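Local atomic coordinates of endo-beta-mannanase (Rhizomucor miehei, PDB entry 4QP0), a protein that probably hydrolyses (1->4)-beta-D-mannosidic linkages at random within mannans, galactomannans and glucomannans, as a secreted member of glycoside hydrolase family 5. Residues V149-N154 / K207-N212; Y91-A96 / I101-T106. One frame throughout, in Å; residues are numbered along the deposited sequence.

Contact 1: V149-N154 / K207-N212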
ATOM      1  N   VAL A 149      -5.173 -14.241   7.814  1.00 31.66           N
ATOM      2  CA  VAL A 149      -4.404 -13.094   8.284  1.00 30.64           C
ATOM      3  C   VAL A 149      -5.228 -12.253   9.255  1.00 31.55           C
ATOM      4  O   VAL A 149      -4.753 -11.933  10.346  1.00 31.06           O
ATOM      5  CB  VAL A 149      -3.878 -12.234   7.118  1.00 29.30           C
ATOM      6  CG1 VAL A 149      -3.247 -10.947   7.638  1.00 28.75           C
ATOM      7  CG2 VAL A 149      -2.863 -13.020   6.308  1.00 28.78           C
ATOM      8  N   LEU A 150      -6.466 -11.932   8.875  1.00 32.41           N
ATOM      9  CA  LEU A 150      -7.345 -11.115   9.730  1.00 32.95           C
ATOM     10  C   LEU A 150      -7.709 -11.810  11.048  1.00 33.16           C
ATOM     11  O   LEU A 150      -7.880 -11.145  12.074  1.00 31.41           O
ATOM     12  CB  LEU A 150      -8.634 -10.713   8.999  1.00 32.11           C
ATOM     13  CG  LEU A 150      -8.636 -10.052   7.616  1.00 32.63           C
ATOM     14  CD1 LEU A 150      -9.997  -9.435   7.339  1.00 31.96           C
ATOM     15  CD2 LEU A 150      -7.553  -9.008   7.464  1.00 30.96           C
ATOM     16  N   ASN A 151      -7.835 -13.139  11.000  1.00 33.10           N
ATOM     17  CA  ASN A 151      -8.203 -13.933  12.173  1.00 35.41           C
ATOM     18  C   ASN A 151      -7.037 -14.284  13.094  1.00 36.17           C
ATOM     19  O   ASN A 151      -7.249 -14.593  14.267  1.00 39.21           O
ATOM     20  CB  ASN A 151      -8.940 -15.212  11.757  1.00 36.64           C
ATOM     21  CG  ASN A 151     -10.383 -14.953  11.376  1.00 37.49           C
ATOM     22  OD1 ASN A 151     -11.138 -14.340  12.134  1.00 38.94           O
ATOM     23  ND2 ASN A 151     -10.777 -15.420  10.200  1.00 36.20           N
ATOM     24  N   ARG A 152      -5.814 -14.233  12.570  1.00 35.24           N
ATOM     25  CA  ARG A 152      -4.639 -14.618  13.339  1.00 33.52           C
ATOM     26  C   ARG A 152      -4.578 -13.914  14.685  1.00 32.80           C
ATOM     27  O   ARG A 152      -4.752 -12.702  14.759  1.00 33.39           O
ATOM     28  CB  ARG A 152      -3.350 -14.344  12.558  1.00 33.71           C
ATOM     29  CG  ARG A 152      -2.132 -14.995  13.194  1.00 33.62           C
ATOM     30  CD  ARG A 152      -0.810 -14.542  12.593  1.00 34.55           C
ATOM     31  NE  ARG A 152       0.311 -14.807  13.504  1.00 34.35           N
ATOM     32  CZ  ARG A 152       0.855 -16.006  13.717  1.00 33.68           C
ATOM     33  NH1 ARG A 152       0.398 -17.084  13.093  1.00 33.32           N
ATOM     34  NH2 ARG A 152       1.865 -16.128  14.560  1.00 32.87           N
ATOM     35  N   GLU A 153      -4.343 -14.683  15.744  1.00 31.76           N
ATOM     36  CA  GLU A 153      -3.994 -14.106  17.038  1.00 31.82           C
ATOM     37  C   GLU A 153      -2.510 -13.731  17.039  1.00 31.38           C
ATOM     38  O   GLU A 153      -1.661 -14.500  16.566  1.00 30.87           O
ATOM     39  CB  GLU A 153      -4.282 -15.092  18.171  1.00 31.54           C
ATOM     40  CG  GLU A 153      -4.107 -14.512  19.569  1.00 32.36           C
ATOM     41  CD  GLU A 153      -4.252 -15.555  20.662  1.00 33.04           C
ATOM     42  OE1 GLU A 153      -3.371 -16.438  20.777  1.00 33.19           O
ATOM     43  OE2 GLU A 153      -5.241 -15.483  21.416  1.00 33.29           O
ATOM     44  N   ASN A 154      -2.200 -12.559  17.580  1.00 31.19           N
ATOM     45  CA  ASN A 154      -0.813 -12.139  17.711  1.00 31.02           C
ATOM     46  C   ASN A 154      -0.171 -12.996  18.783  1.00 32.79           C
ATOM     47  O   ASN A 154      -0.558 -12.923  19.948  1.00 34.92           O
ATOM     48  CB  ASN A 154      -0.738 -10.666  18.099  1.00 29.59           C
ATOM     49  CG  ASN A 154       0.653 -10.086  17.936  1.00 28.86           C
ATOM     50  OD1 ASN A 154       1.636 -10.604  18.481  1.00 27.79           O
ATOM     51  ND2 ASN A 154       0.744  -8.997  17.186  1.00 27.35           N
ATOM     52  N   LYS A 207     -14.515  -6.732   4.580  1.00 33.31           N
ATOM     53  CA  LYS A 207     -15.487  -6.084   5.463  1.00 34.55           C
ATOM     54  C   LYS A 207     -16.368  -7.047   6.276  1.00 35.66           C
ATOM     55  O   LYS A 207     -16.734  -6.737   7.413  1.00 35.91           O
ATOM     56  CB  LYS A 207     -16.349  -5.080   4.690  1.00 35.31           C
ATOM     57  CG  LYS A 207     -15.626  -3.788   4.319  1.00 36.40           C
ATOM     58  CD  LYS A 207     -15.304  -2.922   5.535  1.00 35.14           C
ATOM     59  CE  LYS A 207     -14.722  -1.590   5.097  1.00 34.13           C
ATOM     60  NZ  LYS A 207     -14.729  -0.592   6.196  1.00 35.53           N
ATOM     61  N   SER A 208     -16.690  -8.211   5.704  1.00 35.46           N
ATOM     62  CA  SER A 208     -17.520  -9.209   6.389  1.00 34.61           C
ATOM     63  C   SER A 208     -16.816  -9.868   7.579  1.00 33.98           C
ATOM     64  O   SER A 208     -17.460 -10.183   8.577  1.00 35.83           O
ATOM     65  CB  SER A 208     -18.063 -10.267   5.405  1.00 35.59           C
ATOM     66  OG  SER A 208     -17.060 -11.183   4.992  1.00 35.58           O
ATOM     67  N   ILE A 209     -15.503 -10.075   7.484  1.00 33.44           N
ATOM     68  CA  ILE A 209     -14.714 -10.527   8.641  1.00 32.89           C
ATOM     69  C   ILE A 209     -14.354  -9.368   9.590  1.00 31.67           C
ATOM     70  O   ILE A 209     -14.545  -9.456  10.805  1.00 30.20           O
ATOM     71  CB  ILE A 209     -13.417 -11.252   8.214  1.00 34.12           C
ATOM     72  CG1 ILE A 209     -13.721 -12.449   7.290  1.00 34.47           C
ATOM     73  CG2 ILE A 209     -12.607 -11.670   9.435  1.00 32.41           C
ATOM     74  CD1 ILE A 209     -14.171 -13.713   7.999  1.00 35.77           C
ATOM     75  N   ASP A 210     -13.837  -8.283   9.031  1.00 31.49           N
ATOM     76  CA  ASP A 210     -13.277  -7.200   9.844  1.00 30.96           C
ATOM     77  C   ASP A 210     -14.123  -5.932   9.749  1.00 31.19           C
ATOM     78  O   ASP A 210     -14.127  -5.242   8.726  1.00 31.24           O
ATOM     79  CB  ASP A 210     -11.828  -6.931   9.421  1.00 29.50           C
ATOM     80  CG  ASP A 210     -11.142  -5.840  10.257  1.00 29.37           C
ATOM     81  OD1 ASP A 210     -11.804  -4.962  10.854  1.00 27.91           O
ATOM     82  OD2 ASP A 210      -9.899  -5.852  10.287  1.00 29.68           O
ATOM     83  N   SER A 211     -14.832  -5.627  10.828  1.00 32.20           N
ATOM     84  CA  SER A 211     -15.661  -4.427  10.870  1.00 34.42           C
ATOM     85  C   SER A 211     -14.985  -3.272  11.626  1.00 34.15           C
ATOM     86  O   SER A 211     -15.599  -2.232  11.852  1.00 34.50           O
ATOM     87  CB  SER A 211     -17.017  -4.750  11.496  1.00 35.68           C
ATOM     88  OG  SER A 211     -16.836  -5.325  12.782  1.00 37.97           O
ATOM     89  N   ASN A 212     -13.729  -3.449  12.018  1.00 33.05           N
ATOM     90  CA  ASN A 212     -13.029  -2.395  12.763  1.00 34.82           C
ATOM     91  C   ASN A 212     -12.165  -1.533  11.862  1.00 33.16           C
ATOM     92  O   ASN A 212     -12.053  -0.334  12.070  1.00 34.63           O
ATOM     93  CB  ASN A 212     -12.178  -2.983  13.902  1.00 35.64           C
ATOM     94  CG  ASN A 212     -12.977  -3.897  14.824  1.00 36.49           C
ATOM     95  OD1 ASN A 212     -14.128  -3.620  15.153  1.00 36.50           O
ATOM     96  ND2 ASN A 212     -12.362  -4.995  15.243  1.00 36.85           N
TER

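Contact 2: Y91-A96 / I101-T106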
ATOM      1  N   TYR A  91       5.696  -9.659  15.424  1.00 31.29           N
ATOM      2  CA  TYR A  91       6.747  -8.851  16.017  1.00 33.35           C
ATOM      3  C   TYR A  91       6.717  -7.422  15.486  1.00 34.37           C
ATOM      4  O   TYR A  91       6.951  -6.471  16.236  1.00 36.58           O
ATOM      5  CB  TYR A  91       8.120  -9.496  15.814  1.00 34.23           C
ATOM      6  CG  TYR A  91       9.241  -8.725  16.480  1.00 35.32           C
ATOM      7  CD1 TYR A  91       9.467  -8.823  17.857  1.00 35.74           C
ATOM      8  CD2 TYR A  91      10.069  -7.881  15.735  1.00 36.09           C
ATOM      9  CE1 TYR A  91      10.492  -8.107  18.468  1.00 34.90           C
ATOM     10  CE2 TYR A  91      11.093  -7.162  16.339  1.00 35.04           C
ATOM     11  CZ  TYR A  91      11.301  -7.280  17.697  1.00 35.00           C
ATOM     12  OH  TYR A  91      12.318  -6.563  18.280  1.00 35.11           O
ATOM     13  N   ILE A  92       6.414  -7.273  14.198  1.00 34.49           N
ATOM     14  CA  ILE A  92       6.312  -5.948  13.586  1.00 33.32           C
ATOM     15  C   ILE A  92       5.192  -5.134  14.239  1.00 32.64           C
ATOM     16  O   ILE A  92       5.412  -3.990  14.657  1.00 34.43           O
ATOM     17  CB  ILE A  92       6.126  -6.031  12.057  1.00 32.68           C
ATOM     18  CG1 ILE A  92       7.431  -6.484  11.400  1.00 32.20           C
ATOM     19  CG2 ILE A  92       5.705  -4.681  11.487  1.00 33.94           C
ATOM     20  CD1 ILE A  92       7.261  -7.007   9.987  1.00 33.01           C
ATOM     21  N   ILE A  93       4.012  -5.741  14.351  1.00 31.19           N
ATOM     22  CA  ILE A  93       2.854  -5.102  14.982  1.00 29.28           C
ATOM     23  C   ILE A  93       3.160  -4.684  16.417  1.00 28.87           C
ATOM     24  O   ILE A  93       2.649  -3.671  16.889  1.00 27.85           O
ATOM     25  CB  ILE A  93       1.621  -6.031  14.996  1.00 28.32           C
ATOM     26  CG1 ILE A  93       1.290  -6.535  13.585  1.00 28.63           C
ATOM     27  CG2 ILE A  93       0.407  -5.323  15.592  1.00 27.26           C
ATOM     28  CD1 ILE A  93       0.228  -7.619  13.567  1.00 27.94           C
ATOM     29  N   GLN A  94       3.976  -5.486  17.100  1.00 29.42           N
ATOM     30  CA  GLN A  94       4.304  -5.272  18.508  1.00 30.38           C
ATOM     31  C   GLN A  94       5.172  -4.023  18.673  1.00 30.41           C
ATOM     32  O   GLN A  94       4.863  -3.154  19.483  1.00 30.84           O
ATOM     33  CB  GLN A  94       5.023  -6.496  19.077  1.00 30.27           C
ATOM     34  CG  GLN A  94       5.229  -6.446  20.583  1.00 30.32           C
ATOM     35  CD  GLN A  94       6.275  -7.433  21.065  1.00 31.07           C
ATOM     36  OE1 GLN A  94       6.021  -8.218  21.982  1.00 31.39           O
ATOM     37  NE2 GLN A  94       7.457  -7.400  20.454  1.00 31.08           N
ATOM     38  N   GLN A  95       6.242  -3.955  17.885  1.00 31.43           N
ATOM     39  CA  GLN A  95       7.158  -2.823  17.899  1.00 33.29           C
ATOM     40  C   GLN A  95       6.503  -1.559  17.363  1.00 34.64           C
ATOM     41  O   GLN A  95       6.834  -0.449  17.809  1.00 34.79           O
ATOM     42  CB  GLN A  95       8.430  -3.139  17.107  1.00 33.68           C
ATOM     43  CG  GLN A  95       9.287  -4.243  17.706  1.00 33.23           C
ATOM     44  CD  GLN A  95       9.462  -4.104  19.202  1.00 33.08           C
ATOM     45  OE1 GLN A  95       9.305  -5.074  19.945  1.00 33.11           O
ATOM     46  NE2 GLN A  95       9.774  -2.894  19.656  1.00 34.57           N
ATOM     47  N   ALA A  96       5.571  -1.723  16.420  1.00 34.00           N
ATOM     48  CA  ALA A  96       4.785  -0.585  15.941  1.00 34.96           C
ATOM     49  C   ALA A  96       3.989   0.018  17.100  1.00 36.10           C
ATOM     50  O   ALA A  96       4.148   1.207  17.415  1.00 36.47           O
ATOM     51  CB  ALA A  96       3.871  -0.993  14.797  1.00 35.39           C
ATOM     52  N   ILE A 101       2.994   3.770  16.558  1.00 39.08           N
ATOM     53  CA  ILE A 101       3.021   3.853  15.107  1.00 37.83           C
ATOM     54  C   ILE A 101       1.986   2.889  14.534  1.00 38.43           C
ATOM     55  O   ILE A 101       1.731   1.829  15.098  1.00 38.52           O
ATOM     56  CB  ILE A 101       4.441   3.614  14.555  1.00 36.27           C
ATOM     57  CG1 ILE A 101       5.330   4.820  14.899  1.00 36.97           C
ATOM     58  CG2 ILE A 101       4.409   3.366  13.056  1.00 35.86           C
ATOM     59  CD1 ILE A 101       6.789   4.676  14.513  1.00 37.06           C
ATOM     60  N   LYS A 102       1.382   3.290  13.423  1.00 38.13           N
ATOM     61  CA  LYS A 102       0.286   2.565  12.812  1.00 36.67           C
ATOM     62  C   LYS A 102       0.737   1.907  11.496  1.00 36.39           C
ATOM     63  O   LYS A 102       1.701   2.356  10.871  1.00 36.56           O
ATOM     64  CB  LYS A 102      -0.873   3.531  12.599  1.00 36.17           C
ATOM     65  CG  LYS A 102      -1.487   4.038  13.896  1.00 36.87           C
ATOM     66  CD  LYS A 102      -2.941   3.611  14.019  1.00 35.29           C
ATOM     67  CE  LYS A 102      -3.647   4.261  15.199  1.00 36.30           C
ATOM     68  NZ  LYS A 102      -3.698   3.368  16.393  1.00 36.82           N
ATOM     69  N   LEU A 103       0.049   0.842  11.088  1.00 33.42           N
ATOM     70  CA  LEU A 103       0.503   0.027   9.959  1.00 31.94           C
ATOM     71  C   LEU A 103      -0.532  -0.101   8.860  1.00 30.89           C
ATOM     72  O   LEU A 103      -1.681  -0.417   9.137  1.00 31.75           O
ATOM     73  CB  LEU A 103       0.869  -1.380  10.433  1.00 31.64           C
ATOM     74  CG  LEU A 103       2.103  -1.610  11.301  1.00 31.89           C
ATOM     75  CD1 LEU A 103       1.935  -2.897  12.083  1.00 31.02           C
ATOM     76  CD2 LEU A 103       3.373  -1.663  10.464  1.00 32.43           C
ATOM     77  N   ILE A 104      -0.121   0.130   7.615  1.00 29.94           N
ATOM     78  CA  ILE A 104      -0.965  -0.173   6.453  1.00 29.54           C
ATOM     79  C   ILE A 104      -0.435  -1.449   5.800  1.00 29.54           C
ATOM     80  O   ILE A 104       0.628  -1.443   5.186  1.00 31.34           O
ATOM     81  CB  ILE A 104      -1.001   0.988   5.425  1.00 28.47           C
ATOM     82  CG1 ILE A 104      -1.596   2.265   6.044  1.00 28.03           C
ATOM     83  CG2 ILE A 104      -1.819   0.603   4.211  1.00 27.62           C
ATOM     84  CD1 ILE A 104      -1.527   3.483   5.147  1.00 26.11           C
ATOM     85  N   PHE A 105      -1.166  -2.545   5.956  1.00 28.59           N
ATOM     86  CA  PHE A 105      -0.728  -3.840   5.440  1.00 28.09           C
ATOM     87  C   PHE A 105      -1.292  -4.093   4.057  1.00 27.71           C
ATOM     88  O   PHE A 105      -2.508  -4.048   3.858  1.00 28.15           O
ATOM     89  CB  PHE A 105      -1.149  -4.981   6.375  1.00 28.83           C
ATOM     90  CG  PHE A 105      -0.239  -5.181   7.569  1.00 29.70           C
ATOM     91  CD1 PHE A 105       1.141  -5.316   7.412  1.00 30.77           C
ATOM     92  CD2 PHE A 105      -0.770  -5.280   8.852  1.00 29.73           C
ATOM     93  CE1 PHE A 105       1.970  -5.509   8.514  1.00 30.92           C
ATOM     94  CE2 PHE A 105       0.055  -5.476   9.955  1.00 29.87           C
ATOM     95  CZ  PHE A 105       1.423  -5.591   9.784  1.00 30.00           C
ATOM     96  N   THR A 106      -0.409  -4.359   3.100  1.00 27.21           N
ATOM     97  CA  THR A 106      -0.822  -4.683   1.736  1.00 27.39           C
ATOM     98  C   THR A 106      -0.819  -6.204   1.592  1.00 27.10           C
ATOM     99  O   THR A 106       0.157  -6.865   1.942  1.00 27.47           O
ATOM    100  CB  THR A 106       0.106  -4.007   0.704  1.00 27.46           C
ATOM    101  OG1 THR A 106       0.218  -2.607   1.006  1.00 28.20           O
ATOM    102  CG2 THR A 106      -0.433  -4.158  -0.713  1.00 26.72           C
TER

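Contact 1: V149-N154 / K207-N212
Where two neighbouring outer helices of a TIM barrel end side by side, L150 of helix 136-151 meets I209 and D210 at the close of helix 192-209. The junction is small, burying 172 Å² over both sides, and no hydrogen bond crosses it. One methyl does most of the touching: L150 CD1 lies 3.7 Å from D210 CB and 4.0 Å from I209 CB. The leucine chain runs at about a right angle to that of D210, and its methyl meets the CB methylene; the carboxylate bonds elsewhere. I209 brings a second branch to the seam. Its CG2, turned anti to the backbone N, packs against the leucine and also comes within 4.1 Å of N151 OD1, a van der Waals approach; the polar partner of that oxygen is K162 NZ. W170 of barrel strand 167-171 ties the two layers together, touching the side chain of L150 and donating through NE1 to D210 OD2, which H213 ND1 also meets. At D210 the backbone departs from the helix, and the other carboxylate oxygen of this residue organises the turn that follows: in an Asx turn, N212 N donates to D210 OD1 over 2.7 Å, with a bent N-H...O angle of 141°.

Contact 2: Y91-A96 / I101-T106
A single hydrogen bond joins the two segments, at the end where the chain turns from helix to strand: I101 N donates to A96 O over 2.9 Å. The bond is nearly straight at the hydrogen, yet the donor stands well above the carbonyl plane, 45° out of it, and so does not sit on a lone pair. The backbones are nearest here, with the A96 and I101 CA atoms 4.8 Å apart, and A96 CB rests 3.6 Å from I101 O.

The side-chain packing is apolar, and L103 is its hub. Its two methyls part to separate helix residues: CD1 lies 3.8 Å from A96 CB and equally near the backbone CA of I93, while CD2 reaches I92 CG2 at 3.9 Å. The axes of segments 91-96 and 102-106 approach to 8.7 Å and run at 148° to each other, the antiparallel return expected of an alpha-to-beta step in the (beta/alpha)8 barrel. Residues alternate along the strand, so L103 and F105 point to the helix, whereas T106 OG1 bonds to E171 on the neighbouring strand 167-171.

The one aromatic contact involves the rim of F105, not its face. I93 CG1 lies in the plane of the ring at its edge, 3.9 Å from F105 CZ, and the two side chains cross at about a right angle. With chi1 at -54°, I93 CG1 stands beside its own backbone N, the branch that also meets L103 CD1. Over one face of the F105 ring, offset toward the rim, sits L103 CB of the same strand.

In the fold
From the N terminus, contact 2 comes first: helix 87-98 is followed by a short turn, and the chain enters strand 102-106, so 91-96 and 101-106 close a loop with only four residues between them. Contact 1 follows wholly later, the two being in series without nesting or crossing. In it 52 residues separate 149-154 from 207-212, among them strand 167-171 and much of helix 192-209. Contact 2 therefore joins the helical layer to the barrel wall, whereas contact 1 joins the C-terminal ends of two helices, and the turn after the second, in the outer layer. Their centres lie 15 Å apart, yet they touch directly, N154 ND2 packing 3.8 Å from I93 CB.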